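Long-range contacts in Phospholipase/Carboxylesterase (Dyadobacter fermentans, PDB 4H0C), which probably hydrolyses carboxylic esters, perhaps including palmitoyl thioesters on proteins, as a member of the alpha/beta-hydrolase superfamily: residues Y5-Q10 and Q75-S80; V26-R31 and N60-Y65; G32-D37 and A54-N59; S80-V85 and A111-E116; Y103-S108 and G127-T132. One frame throughout, in Å; residues are numbered along the deposited sequence.

Contact 1. Residues Y5-Q10 and Q75-S80; sequences YTHSKQ and QPALDS
Ser80 OG accepts the backbone N-H of His7 at 2.9 Å from His7 N, and the bond is nearly straight, 164° at the hydrogen. The hydroxyl reaches it because OG stands anti to its own backbone N (chi1 -166°), on the helix face turned to residues 5-10. A water donates to both His7 O and Ser80 O, so main chain and first helical turn are joined twice. Beside this polar pair, the methyl of Ala77 lies over one face of the Tyr5 ring, a CH-pi contact with Ala77 CB 3.9 Å from the ring centroid and 18° off the normal. Tyr5 takes the crowded chi1, with CG between backbone N and carbonyl carbon, and its ring thereby folds back over Ala77. The His7 ring meets the helix with its edge: His7 CD2 is 3.4 Å from Ala77 O, near the ring plane. A second shell fixes both rings, since Tyr5 OH bonds to Ser61 O while His7 uses ND1 with Thr58 N and NE2 with Trp62 O. Asp79 N donates to Gln75 OE1 at the helix start. The whole is an N-terminal arm laid across the first turn of helix 77-94 in an alpha/beta-hydrolase fold.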
# COMPACT_ATOMS: atom_id res chain seq x y z
N TYR A 5 13.02 6.23 -14.92
CA TYR A 5 13.11 4.77 -15.03
C TYR A 5 11.74 4.10 -15.01
O TYR A 5 10.75 4.72 -14.61
CB TYR A 5 14.07 4.16 -13.98
CG TYR A 5 13.72 4.34 -12.51
CD1 TYR A 5 13.10 3.31 -11.79
CD2 TYR A 5 14.08 5.51 -11.83
CE1 TYR A 5 12.79 3.46 -10.44
CE2 TYR A 5 13.80 5.67 -10.48
CZ TYR A 5 13.15 4.64 -9.79
OH TYR A 5 12.85 4.78 -8.46
N THR A 6 11.72 2.86 -15.50
CA THR A 6 10.53 2.03 -15.64
C THR A 6 10.59 0.92 -14.61
O THR A 6 11.65 0.36 -14.37
CB THR A 6 10.55 1.35 -17.04
OG1 THR A 6 10.52 2.36 -18.05
CG2 THR A 6 9.38 0.40 -17.26
N HIS A 7 9.45 0.59 -14.00
CA HIS A 7 9.35 -0.66 -13.25
C HIS A 7 8.92 -1.72 -14.20
O HIS A 7 7.79 -1.71 -14.69
CB HIS A 7 8.40 -0.53 -12.07
CG HIS A 7 8.88 0.47 -11.06
ND1 HIS A 7 9.94 0.23 -10.25
CD2 HIS A 7 8.44 1.76 -10.76
CE1 HIS A 7 10.17 1.30 -9.47
NE2 HIS A 7 9.26 2.24 -9.77
N SER A 8 9.85 -2.61 -14.52
CA SER A 8 9.52 -3.75 -15.37
C SER A 8 8.62 -4.73 -14.62
O SER A 8 8.54 -4.71 -13.39
CB SER A 8 10.79 -4.42 -15.89
OG SER A 8 11.52 -5.03 -14.84
N LYS A 9 7.95 -5.61 -15.37
CA LYS A 9 6.97 -6.54 -14.81
C LYS A 9 7.67 -7.69 -14.06
O LYS A 9 7.86 -8.78 -14.60
CB LYS A 9 6.05 -7.06 -15.92
CG LYS A 9 4.82 -7.83 -15.45
CD LYS A 9 3.86 -8.03 -16.61
CE LYS A 9 3.18 -9.39 -16.57
NZ LYS A 9 2.52 -9.71 -17.87
N GLN A 10 8.06 -7.41 -12.83
CA GLN A 10 8.70 -8.38 -11.94
C GLN A 10 7.72 -8.66 -10.80
O GLN A 10 7.52 -7.81 -9.92
CB GLN A 10 10.00 -7.81 -11.38
CG GLN A 10 11.09 -7.44 -12.38
CD GLN A 10 12.35 -6.96 -11.67
OE1 GLN A 10 12.67 -5.76 -11.66
NE2 GLN A 10 13.08 -7.89 -11.07
N GLN A 75 8.41 11.63 -10.96
CA GLN A 75 7.84 11.14 -12.21
C GLN A 75 8.95 11.05 -13.26
O GLN A 75 9.85 11.90 -13.27
CB GLN A 75 6.74 12.08 -12.69
CG GLN A 75 5.48 12.05 -11.83
CD GLN A 75 4.72 10.73 -11.92
OE1 GLN A 75 5.22 9.73 -12.45
NE2 GLN A 75 3.50 10.73 -11.39
N PRO A 76 8.88 10.06 -14.17
CA PRO A 76 7.81 9.09 -14.44
C PRO A 76 7.83 7.79 -13.62
O PRO A 76 6.95 6.97 -13.81
CB PRO A 76 8.02 8.78 -15.93
CG PRO A 76 9.51 8.85 -16.05
CD PRO A 76 9.88 10.07 -15.25
N ALA A 77 8.79 7.63 -12.71
CA ALA A 77 8.90 6.40 -11.90
C ALA A 77 7.62 6.10 -11.13
O ALA A 77 7.17 4.93 -11.09
CB ALA A 77 10.08 6.50 -10.95
N LEU A 78 7.01 7.14 -10.55
CA LEU A 78 5.76 6.96 -9.78
C LEU A 78 4.63 6.40 -10.67
O LEU A 78 4.01 5.40 -10.30
CB LEU A 78 5.32 8.25 -9.06
CG LEU A 78 3.94 8.15 -8.35
CD1 LEU A 78 3.98 7.11 -7.24
CD2 LEU A 78 3.51 9.51 -7.80
N ASP A 79 4.39 7.03 -11.83
CA ASP A 79 3.38 6.55 -12.76
C ASP A 79 3.68 5.11 -13.15
O ASP A 79 2.77 4.29 -13.25
CB ASP A 79 3.32 7.41 -14.02
CG ASP A 79 2.52 8.67 -13.81
OD1 ASP A 79 1.75 8.75 -12.81
OD2 ASP A 79 2.64 9.59 -14.67
N SER A 80 4.97 4.81 -13.35
CA SER A 80 5.37 3.45 -13.68
C SER A 80 5.05 2.50 -12.52
O SER A 80 4.59 1.37 -12.75
CB SER A 80 6.86 3.38 -14.02
OG SER A 80 7.14 2.14 -14.63
O HOH W 1 5.18 -0.44 -14.83

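Contact 2. Residues V26-R31 and N60-Y65; sequences VMLHGR and NSWYPY. With CIT (citric acid), chain C.
Arg31 leaves the backbone with CG anti to N (chi1 -168°) and stays extended through chi2, so that its CB passes citrate O2 and its CG lies 3.8 Å from Ser61 OG. CD packs against citrate O1. The chain then bends at chi3 (-59°), which brings NE to 2.6 Å from citrate O1, a hydrogen bond made near the guanidinium plane. At the tip, NH1 gives a weak bond to Tyr63 O and a further one to a water that also bonds Ser61 OG. NH2 donates to Tyr65 O at 2.9 Å, approaching from above that carbonyl's plane, and adds weak bonds to citrate O1 and O5. Several acceptors thus hold the guanidinium, and its charge is probably balanced in part by the citrate, likely a crystallisation component. Tyr63 OH donates to the same citrate O5 at 2.7 Å. The citrate also bonds Ser108 OG, so this loop pair probably lines the active-site pocket of the hydrolase.

Deeper in, the His29 and Trp62 rings form an offset stack, the planes at 27° and His29 ring to Trp62 five-membered ring centroids 4.7 Å apart. Trp62 NE1 donates to His29 O at 2.9 Å, with the oxygen in the indole plane. His29 is held in rotation by ND1 bonding Gly30 O at 2.8 Å and by NE2 meeting Ala57 N. Leu28, touching the indole through CD2, ends strand 23-28, which pairs with strand 102-107. Trp62 packs on Ala81 of helix 77-94, and Gln109 of helix 109-120 bonds both Ser61 OG and Trp62 N.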
# COMPACT_ATOMS: atom_id res chain seq x y z
N VAL A 26 -1.95 -7.88 -2.34
CA VAL A 26 -0.86 -7.22 -3.04
C VAL A 26 0.03 -6.60 -1.97
O VAL A 26 -0.43 -5.75 -1.21
CB VAL A 26 -1.41 -6.11 -3.98
CG1 VAL A 26 -0.24 -5.40 -4.64
CG2 VAL A 26 -2.37 -6.71 -4.99
N MSE A 27 1.30 -7.05 -1.89
CA MSE A 27 2.22 -6.60 -0.85
C MSE A 27 3.32 -5.75 -1.48
O MSE A 27 3.95 -6.17 -2.44
CB MSE A 27 2.82 -7.80 -0.09
CG MSE A 27 1.73 -8.75 0.42
SE MSE A 27 2.44 -10.12 1.53
CE MSE A 27 2.86 -9.07 3.11
N LEU A 28 3.54 -4.56 -0.93
CA LEU A 28 4.44 -3.57 -1.53
C LEU A 28 5.56 -3.25 -0.55
O LEU A 28 5.32 -2.71 0.54
CB LEU A 28 3.66 -2.31 -1.97
CG LEU A 28 2.51 -2.58 -2.98
CD1 LEU A 28 1.70 -1.32 -3.24
CD2 LEU A 28 3.04 -3.11 -4.30
N HIS A 29 6.78 -3.59 -0.96
CA HIS A 29 7.98 -3.37 -0.17
C HIS A 29 8.37 -1.92 -0.08
O HIS A 29 7.92 -1.06 -0.87
CB HIS A 29 9.15 -4.21 -0.70
CG HIS A 29 9.68 -3.76 -2.06
ND1 HIS A 29 10.48 -2.65 -2.22
CD2 HIS A 29 9.57 -4.35 -3.31
CE1 HIS A 29 10.83 -2.55 -3.54
NE2 HIS A 29 10.25 -3.58 -4.20
N GLY A 30 9.25 -1.65 0.88
CA GLY A 30 9.75 -0.30 1.10
C GLY A 30 11.00 0.06 0.30
O GLY A 30 11.50 -0.73 -0.50
N ARG A 31 11.50 1.27 0.54
CA ARG A 31 12.67 1.79 -0.18
C ARG A 31 13.90 0.94 0.12
O ARG A 31 14.25 0.71 1.29
CB ARG A 31 12.94 3.25 0.18
CG ARG A 31 13.94 3.94 -0.74
CD ARG A 31 14.25 5.35 -0.24
NE ARG A 31 13.01 6.15 -0.17
CZ ARG A 31 12.51 6.86 -1.19
NH1 ARG A 31 13.15 6.91 -2.36
NH2 ARG A 31 11.37 7.51 -1.05
N ASN A 60 15.10 -1.25 -6.60
CA ASN A 60 14.57 -1.53 -5.26
C ASN A 60 13.90 -0.30 -4.64
O ASN A 60 13.87 -0.15 -3.41
CB ASN A 60 15.67 -2.03 -4.31
CG ASN A 60 16.17 -3.43 -4.63
OD1 ASN A 60 15.67 -4.10 -5.52
ND2 ASN A 60 17.16 -3.86 -3.89
N SER A 61 13.36 0.58 -5.48
CA SER A 61 12.75 1.80 -5.00
C SER A 61 11.66 2.26 -5.96
O SER A 61 11.92 2.46 -7.16
CB SER A 61 13.81 2.90 -4.83
OG SER A 61 13.22 4.13 -4.43
N TRP A 62 10.44 2.43 -5.42
CA TRP A 62 9.28 2.87 -6.23
C TRP A 62 9.44 4.21 -6.90
O TRP A 62 8.99 4.40 -8.03
CB TRP A 62 7.98 2.78 -5.43
CG TRP A 62 7.73 1.37 -4.96
CD1 TRP A 62 7.71 0.89 -3.64
CD2 TRP A 62 7.45 0.20 -5.80
NE1 TRP A 62 7.45 -0.46 -3.63
CE2 TRP A 62 7.31 -0.94 -4.90
CE3 TRP A 62 7.36 0.01 -7.17
CZ2 TRP A 62 7.04 -2.23 -5.38
CZ3 TRP A 62 7.09 -1.28 -7.64
CH2 TRP A 62 6.94 -2.38 -6.76
N TYR A 63 10.09 5.14 -6.22
CA TYR A 63 10.31 6.49 -6.78
C TYR A 63 11.50 7.08 -6.01
O TYR A 63 11.73 6.70 -4.85
CB TYR A 63 9.01 7.36 -6.65
CG TYR A 63 8.34 7.24 -5.30
CD1 TYR A 63 8.81 7.98 -4.19
CD2 TYR A 63 7.27 6.37 -5.09
CE1 TYR A 63 8.23 7.85 -2.94
CE2 TYR A 63 6.66 6.27 -3.85
CZ TYR A 63 7.16 6.98 -2.78
OH TYR A 63 6.59 6.85 -1.55
N PRO A 64 12.26 7.99 -6.65
CA PRO A 64 13.61 8.34 -6.13
C PRO A 64 13.72 9.20 -4.86
O PRO A 64 14.73 9.11 -4.16
CB PRO A 64 14.25 9.09 -7.30
CG PRO A 64 13.08 9.63 -8.08
CD PRO A 64 12.04 8.54 -8.00
N TYR A 65 12.71 10.02 -4.59
CA TYR A 65 12.77 11.03 -3.55
C TYR A 65 11.70 10.82 -2.50
O TYR A 65 10.87 9.91 -2.63
CB TYR A 65 12.64 12.41 -4.20
CG TYR A 65 13.72 12.64 -5.25
CD1 TYR A 65 15.08 12.54 -4.90
CD2 TYR A 65 13.39 12.96 -6.56
CE1 TYR A 65 16.08 12.76 -5.84
CE2 TYR A 65 14.39 13.18 -7.50
CZ TYR A 65 15.72 13.07 -7.14
OH TYR A 65 16.69 13.28 -8.08
C1 CIT C . 11.13 6.60 2.76
O1 CIT C . 11.87 7.20 1.96
O2 CIT C . 11.20 5.37 2.93
C2 CIT C . 10.11 7.41 3.54
C3 CIT C . 8.74 7.37 2.84
O7 CIT C . 8.33 6.02 2.64
C4 CIT C . 7.67 8.07 3.66
C5 CIT C . 7.04 7.11 4.66
O3 CIT C . 5.88 6.67 4.44
O4 CIT C . 7.72 6.78 5.67
C6 CIT C . 8.79 7.99 1.46
O5 CIT C . 8.36 7.31 0.49
O6 CIT C . 9.21 9.16 1.35
O HOH W 2 15.31 5.79 -3.57

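Contact 3. Residues G32-D37 and A54-N59; sequences GGTAAD and APQATN
Gln56 and Thr34 lie side by side and point the same way, and the amide end of the glutamine is what joins the two segments. Gln56 CG is anti to the backbone N (chi1 170°), and a bend at chi2 (71°) folds the chain so that the carboxamide faces the backbone of residues 33-35. OE1 accepts Ala35 N at 2.8 Å in a nearly straight bond (167°), the N-H arriving from above the amide carbonyl's plane. The same oxygen sits 3.5 Å from Thr34 CB, and so runs along the flank of the threonine. NE2 is turned the other way: it donates to Ala57 O at 3.1 Å, in the plane of the amide and on a lone pair of that carbonyl, and reaches Gly33 O in a long, weak bond.

Thr34 adopts the crowded chi1, which sets OG1 between backbone N and carbonyl carbon. There OG1 accepts Asp37 N at 3.1 Å, while Thr34 N gives a weak bond to Asp37 OD2; the pair is a capping box at the start of helix 35-39. Ala35 points its methyl at strand 50-55, its CB 3.8 Å from Ala54 CB and closer still to Ala54 O. The contact closes the beta-alpha-beta unit formed by strand 23-28, helix 35-39 and strand 50-55.

Chemically, the first helical turn is served twice: Asp37 N by the box, Ala35 N by the side chain of Gln56. Orienting the amide by bonds at both its ends should fix which way it is flipped.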
# COMPACT_ATOMS: atom_id res chain seq x y z
N GLY A 32 14.58 0.50 -0.94
CA GLY A 32 15.75 -0.38 -0.79
C GLY A 32 15.39 -1.83 -0.48
O GLY A 32 16.28 -2.64 -0.22
N GLY A 33 14.10 -2.15 -0.51
CA GLY A 33 13.61 -3.45 -0.09
C GLY A 33 13.35 -4.38 -1.24
O GLY A 33 13.58 -4.03 -2.41
N THR A 34 12.86 -5.58 -0.93
CA THR A 34 12.60 -6.56 -1.98
C THR A 34 11.26 -7.21 -1.79
O THR A 34 10.73 -7.24 -0.67
CB THR A 34 13.69 -7.68 -2.04
OG1 THR A 34 13.63 -8.47 -0.85
CG2 THR A 34 15.09 -7.09 -2.20
N ALA A 35 10.73 -7.75 -2.89
CA ALA A 35 9.49 -8.53 -2.82
C ALA A 35 9.61 -9.73 -1.87
O ALA A 35 8.69 -10.00 -1.07
CB ALA A 35 9.10 -8.99 -4.20
N ALA A 36 10.73 -10.46 -1.96
CA ALA A 36 10.94 -11.62 -1.08
C ALA A 36 10.89 -11.23 0.41
O ALA A 36 10.35 -11.98 1.23
CB ALA A 36 12.25 -12.35 -1.39
N ASP A 37 11.46 -10.06 0.72
CA ASP A 37 11.43 -9.48 2.07
C ASP A 37 9.99 -9.34 2.53
O ASP A 37 9.56 -10.01 3.47
CB ASP A 37 12.06 -8.07 2.09
CG ASP A 37 13.57 -8.08 1.99
OD1 ASP A 37 14.20 -9.08 2.37
OD2 ASP A 37 14.14 -7.05 1.53
N ALA A 54 3.64 -9.92 -4.86
CA ALA A 54 4.51 -8.84 -4.43
C ALA A 54 5.35 -8.39 -5.63
O ALA A 54 6.27 -9.10 -6.05
CB ALA A 54 5.41 -9.31 -3.29
N PRO A 55 5.02 -7.22 -6.21
CA PRO A 55 5.84 -6.75 -7.34
C PRO A 55 7.17 -6.24 -6.83
O PRO A 55 7.23 -5.70 -5.72
CB PRO A 55 5.01 -5.61 -7.95
CG PRO A 55 4.14 -5.12 -6.84
CD PRO A 55 3.84 -6.36 -5.99
N GLN A 56 8.23 -6.43 -7.61
CA GLN A 56 9.55 -5.94 -7.23
C GLN A 56 9.85 -4.63 -7.93
O GLN A 56 9.77 -4.56 -9.16
CB GLN A 56 10.63 -6.98 -7.61
CG GLN A 56 12.05 -6.46 -7.47
CD GLN A 56 12.47 -6.27 -6.01
OE1 GLN A 56 12.31 -7.18 -5.19
NE2 GLN A 56 13.00 -5.08 -5.68
N ALA A 57 10.26 -3.61 -7.16
CA ALA A 57 10.62 -2.32 -7.74
C ALA A 57 11.98 -2.38 -8.43
O ALA A 57 12.94 -2.97 -7.91
CB ALA A 57 10.61 -1.22 -6.69
N THR A 58 12.04 -1.77 -9.61
CA THR A 58 13.31 -1.52 -10.27
C THR A 58 14.08 -0.55 -9.38
O THR A 58 13.48 0.33 -8.77
CB THR A 58 13.06 -0.95 -11.68
OG1 THR A 58 12.45 -1.99 -12.46
CG2 THR A 58 14.36 -0.51 -12.36
N ASN A 59 15.39 -0.77 -9.27
CA ASN A 59 16.26 -0.03 -8.34
C ASN A 59 15.90 -0.22 -6.86
O ASN A 59 16.38 0.53 -5.98
CB ASN A 59 16.31 1.45 -8.72
CG ASN A 59 16.93 1.69 -10.09
OD1 ASN A 59 17.88 1.01 -10.47
ND2 ASN A 59 16.38 2.65 -10.85

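Contact 4. Residues S80-V85 and A111-E116; sequences SALALV and ACLTLE
Leu113 carries this helix-helix contact, touching Ala81, Leu82 and Val85, and its conformation decides which groups meet. CG lies anti to the backbone N (chi1 -177°), so the side chain reaches out from helix 109-120 and splits its two methyls between partners on helix 77-94. CD1 approaches Leu82 CD2 at 3.7 Å and Ala81 CB at 4.0 Å. CD2 lies against Val85 CG2 at 3.9 Å, the two side chains meeting tip to tip, and it also touches the Ala81 methyl.

Leu82 takes the other common form, with CG anti to the carbonyl carbon (chi1 -67°), so it slides past Leu113 in the opposite direction rather than meeting it head on. Its CD2 continues to Glu116, where it comes 4.2 Å from Glu116 CG. Val85 has CG1 anti to N, a rotation that leaves CG2 for Leu113. The short segments cross at -70° with their axes 10.4 Å apart, which suits a patch of few residues.

Neighbours pack round it: Leu28 of strand 23-28 touches both Val85 and Leu113, and Trp62 touches Leu113. Glu116 lends the interface its aliphatic part, while its carboxylate is committed to a salt bridge with Arg120 and hydrogen bonds with Tyr145 OH and Ile136 N. Cohesion between the two segments is therefore apolar, and the one buried acid beside it has its charge met by partners outside them.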
# COMPACT_ATOMS: atom_id res chain seq x y z
N SER A 80 4.97 4.81 -13.35
CA SER A 80 5.37 3.45 -13.68
C SER A 80 5.05 2.50 -12.52
O SER A 80 4.59 1.37 -12.75
CB SER A 80 6.86 3.38 -14.02
OG SER A 80 7.14 2.14 -14.63
N ALA A 81 5.32 2.94 -11.30
CA ALA A 81 4.99 2.13 -10.10
C ALA A 81 3.47 1.87 -10.03
O ALA A 81 3.03 0.72 -9.82
CB ALA A 81 5.51 2.81 -8.83
N LEU A 82 2.67 2.92 -10.25
CA LEU A 82 1.20 2.79 -10.20
C LEU A 82 0.71 1.85 -11.29
O LEU A 82 -0.18 1.03 -11.06
CB LEU A 82 0.51 4.16 -10.34
CG LEU A 82 0.76 5.11 -9.15
CD1 LEU A 82 0.40 6.55 -9.53
CD2 LEU A 82 -0.05 4.66 -7.94
N ALA A 83 1.32 1.95 -12.48
CA ALA A 83 0.99 1.04 -13.58
C ALA A 83 1.22 -0.43 -13.21
O ALA A 83 0.38 -1.30 -13.52
CB ALA A 83 1.76 1.39 -14.85
N LEU A 84 2.33 -0.71 -12.55
CA LEU A 84 2.67 -2.09 -12.18
C LEU A 84 1.69 -2.64 -11.14
O LEU A 84 1.24 -3.80 -11.24
CB LEU A 84 4.13 -2.17 -11.69
CG LEU A 84 4.66 -3.57 -11.26
CD1 LEU A 84 4.49 -4.64 -12.32
CD2 LEU A 84 6.11 -3.52 -10.81
N VAL A 85 1.33 -1.82 -10.15
CA VAL A 85 0.35 -2.27 -9.14
C VAL A 85 -0.95 -2.59 -9.86
O VAL A 85 -1.58 -3.63 -9.62
CB VAL A 85 0.12 -1.22 -8.03
CG1 VAL A 85 -1.01 -1.65 -7.09
CG2 VAL A 85 1.44 -0.94 -7.31
N ALA A 111 3.78 1.64 1.65
CA ALA A 111 2.48 2.09 2.23
C ALA A 111 1.99 3.34 1.47
O ALA A 111 0.81 3.45 1.18
CB ALA A 111 2.62 2.39 3.71
N CYS A 112 2.91 4.26 1.16
CA CYS A 112 2.55 5.44 0.38
C CYS A 112 2.02 5.03 -0.99
O CYS A 112 1.00 5.55 -1.45
CB CYS A 112 3.76 6.35 0.21
SG CYS A 112 4.36 6.96 1.79
N LEU A 113 2.72 4.12 -1.65
CA LEU A 113 2.29 3.62 -2.95
C LEU A 113 0.93 2.90 -2.84
O LEU A 113 0.06 3.06 -3.73
CB LEU A 113 3.34 2.69 -3.55
CG LEU A 113 3.00 2.16 -4.95
CD1 LEU A 113 2.77 3.26 -5.99
CD2 LEU A 113 4.12 1.21 -5.40
N THR A 114 0.74 2.14 -1.76
CA THR A 114 -0.52 1.45 -1.51
C THR A 114 -1.66 2.46 -1.45
O THR A 114 -2.70 2.27 -2.08
CB THR A 114 -0.48 0.65 -0.19
OG1 THR A 114 0.40 -0.47 -0.32
CG2 THR A 114 -1.89 0.18 0.21
N LEU A 115 -1.49 3.52 -0.64
CA LEU A 115 -2.54 4.52 -0.45
C LEU A 115 -2.78 5.28 -1.75
O LEU A 115 -3.93 5.52 -2.12
CB LEU A 115 -2.15 5.50 0.65
CG LEU A 115 -2.21 4.88 2.05
CD1 LEU A 115 -1.62 5.88 3.02
CD2 LEU A 115 -3.65 4.50 2.47
N GLU A 116 -1.71 5.63 -2.46
CA GLU A 116 -1.84 6.42 -3.68
C GLU A 116 -2.56 5.61 -4.75
O GLU A 116 -3.46 6.11 -5.42
CB GLU A 116 -0.46 6.89 -4.18
CG GLU A 116 -0.50 7.92 -5.31
CD GLU A 116 -1.19 9.24 -4.97
OE1 GLU A 116 -1.25 9.62 -3.76
OE2 GLU A 116 -1.65 9.92 -5.93

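Contact 5. Residues Y103-S108 and G127-T132; sequences YFAGFS and GIIAFT
Five backbone hydrogen bonds join strands 103-107 and 127-131 in parallel, and the shortest runs from Ile129 N to Phe104 O at 2.7 Å. Going along the ladder, Phe104 N donates to Gly127 O, Gly106 N to Ile129 O, Phe131 N to Gly106 O and Ser108 N to Phe131 O. The last is the straightest (168°) and enters almost along the carbonyl axis, at 2.9 Å from Ser108 N to Phe131 O. The strand axes differ by only 2° in direction and lie 4.6 Å apart.

On one face, Ala105 CB meets Ile129 CB at 4.2 Å, and Phe107 crosses Phe131 at about a right angle, its ring edge toward Phe131 CB with Phe107 CD1 3.9 Å away. Phe107 CG is anti to the backbone N, and the ring folds over Ser108 CB. On the side of the sheet that bears Phe104, Ile128 lies alongside it and points the same way, Phe104 CD1 4.1 Å from Ile128 CG1.

Ser108 has an unusual positive phi (57°) just past the strand end, consistent with the nucleophile elbow of this superfamily; its OG bonds the citrate and also His194 NE2, consistent with a Ser-His-Asp triad completed by Asp162. The pair lies in the sheet's middle as a beta-alpha-beta crossover through helix 109-120, which covers Phe104 and Ile128. Helix 198-206 covers Ile129 and Phe131 on the other face, and strand 23-28 continues the sheet beyond Tyr103 and Ala105.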
# COMPACT_ATOMS: atom_id res chain seq x y z
N TYR A 103 -6.81 -7.58 -1.09
CA TYR A 103 -6.26 -6.79 0.02
C TYR A 103 -4.95 -6.17 -0.41
O TYR A 103 -4.32 -6.65 -1.36
CB TYR A 103 -6.03 -7.72 1.21
CG TYR A 103 -7.30 -8.30 1.78
CD1 TYR A 103 -8.03 -9.28 1.08
CD2 TYR A 103 -7.80 -7.85 2.99
CE1 TYR A 103 -9.20 -9.82 1.60
CE2 TYR A 103 -8.97 -8.38 3.52
CZ TYR A 103 -9.67 -9.36 2.83
OH TYR A 103 -10.85 -9.85 3.38
N PHE A 104 -4.56 -5.09 0.27
CA PHE A 104 -3.26 -4.44 0.00
C PHE A 104 -2.52 -4.24 1.31
O PHE A 104 -3.13 -3.90 2.34
CB PHE A 104 -3.43 -3.06 -0.66
CG PHE A 104 -4.11 -3.10 -2.00
CD1 PHE A 104 -5.50 -3.28 -2.10
CD2 PHE A 104 -3.37 -2.96 -3.16
CE1 PHE A 104 -6.12 -3.32 -3.33
CE2 PHE A 104 -4.01 -2.99 -4.41
CZ PHE A 104 -5.37 -3.18 -4.50
N ALA A 105 -1.20 -4.45 1.27
CA ALA A 105 -0.38 -4.24 2.46
C ALA A 105 0.96 -3.65 2.06
O ALA A 105 1.62 -4.16 1.16
CB ALA A 105 -0.19 -5.54 3.24
N GLY A 106 1.36 -2.56 2.70
CA GLY A 106 2.61 -1.89 2.33
C GLY A 106 3.26 -1.34 3.57
O GLY A 106 2.56 -1.02 4.55
N PHE A 107 4.59 -1.20 3.54
CA PHE A 107 5.32 -0.52 4.61
C PHE A 107 6.07 0.65 4.03
O PHE A 107 6.74 0.49 3.01
CB PHE A 107 6.33 -1.46 5.31
CG PHE A 107 7.24 -0.77 6.28
CD1 PHE A 107 6.72 -0.15 7.42
CD2 PHE A 107 8.61 -0.71 6.05
CE1 PHE A 107 7.54 0.50 8.32
CE2 PHE A 107 9.45 -0.06 6.95
CZ PHE A 107 8.92 0.55 8.09
N SER A 108 5.99 1.79 4.71
CA SER A 108 6.82 2.96 4.37
C SER A 108 6.61 3.39 2.91
O SER A 108 5.47 3.69 2.53
CB SER A 108 8.30 2.72 4.77
OG SER A 108 9.02 3.93 4.88
N GLY A 127 -9.52 -5.04 1.95
CA GLY A 127 -8.95 -4.27 3.05
C GLY A 127 -7.63 -3.67 2.60
O GLY A 127 -7.01 -4.17 1.65
N ILE A 128 -7.22 -2.59 3.26
CA ILE A 128 -6.00 -1.88 2.89
C ILE A 128 -5.19 -1.61 4.15
O ILE A 128 -5.71 -1.06 5.11
CB ILE A 128 -6.35 -0.56 2.16
CG1 ILE A 128 -7.10 -0.86 0.85
CG2 ILE A 128 -5.08 0.23 1.88
CD1 ILE A 128 -7.82 0.33 0.22
N ILE A 129 -3.93 -2.03 4.15
CA ILE A 129 -3.06 -1.87 5.31
C ILE A 129 -1.86 -1.01 4.93
O ILE A 129 -1.03 -1.39 4.09
CB ILE A 129 -2.58 -3.24 5.80
CG1 ILE A 129 -3.77 -4.15 6.14
CG2 ILE A 129 -1.65 -3.06 6.99
CD1 ILE A 129 -3.41 -5.63 6.00
N ALA A 130 -1.78 0.19 5.52
CA ALA A 130 -0.71 1.13 5.22
C ALA A 130 0.12 1.39 6.46
O ALA A 130 -0.17 2.30 7.26
CB ALA A 130 -1.28 2.43 4.66
N PHE A 131 1.15 0.56 6.65
CA PHE A 131 2.06 0.72 7.79
C PHE A 131 3.01 1.88 7.51
O PHE A 131 3.92 1.76 6.68
CB PHE A 131 2.91 -0.54 8.04
CG PHE A 131 2.13 -1.77 8.45
CD1 PHE A 131 1.38 -1.79 9.62
CD2 PHE A 131 2.21 -2.94 7.68
CE1 PHE A 131 0.70 -2.95 10.00
CE2 PHE A 131 1.55 -4.09 8.06
CZ PHE A 131 0.78 -4.10 9.23
N THR A 132 2.81 2.98 8.23
CA THR A 132 3.67 4.19 8.13
C THR A 132 3.75 4.76 6.72
O THR A 132 4.80 4.73 6.05
CB THR A 132 5.06 3.95 8.72
OG1 THR A 132 4.90 3.31 10.00
CG2 THR A 132 5.83 5.31 8.92

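In the fold
Contact 5 is the core of the set, a backbone ladder in mid-sheet, and contact 4 is also buried but joins two helices by apolar contacts, mostly between methyl groups. Contacts 1, 2 and 3 are partly buried and rely more on polar side chains: a serine to a main-chain N-H in 1, an arginine and a stacked histidine in 2, a glutamine amide in 3. Contacts 2 and 3 both reach neighbouring strands 23-28 and 50-55, and contacts 1 and 4 share helix 77-94 and Ser80. Trp62 of contact 2 links outward to His7 of contact 1 and inward to Leu113 of contact 4, whereas contacts 1 and 5 stay about 10 Å apart between nearest atoms.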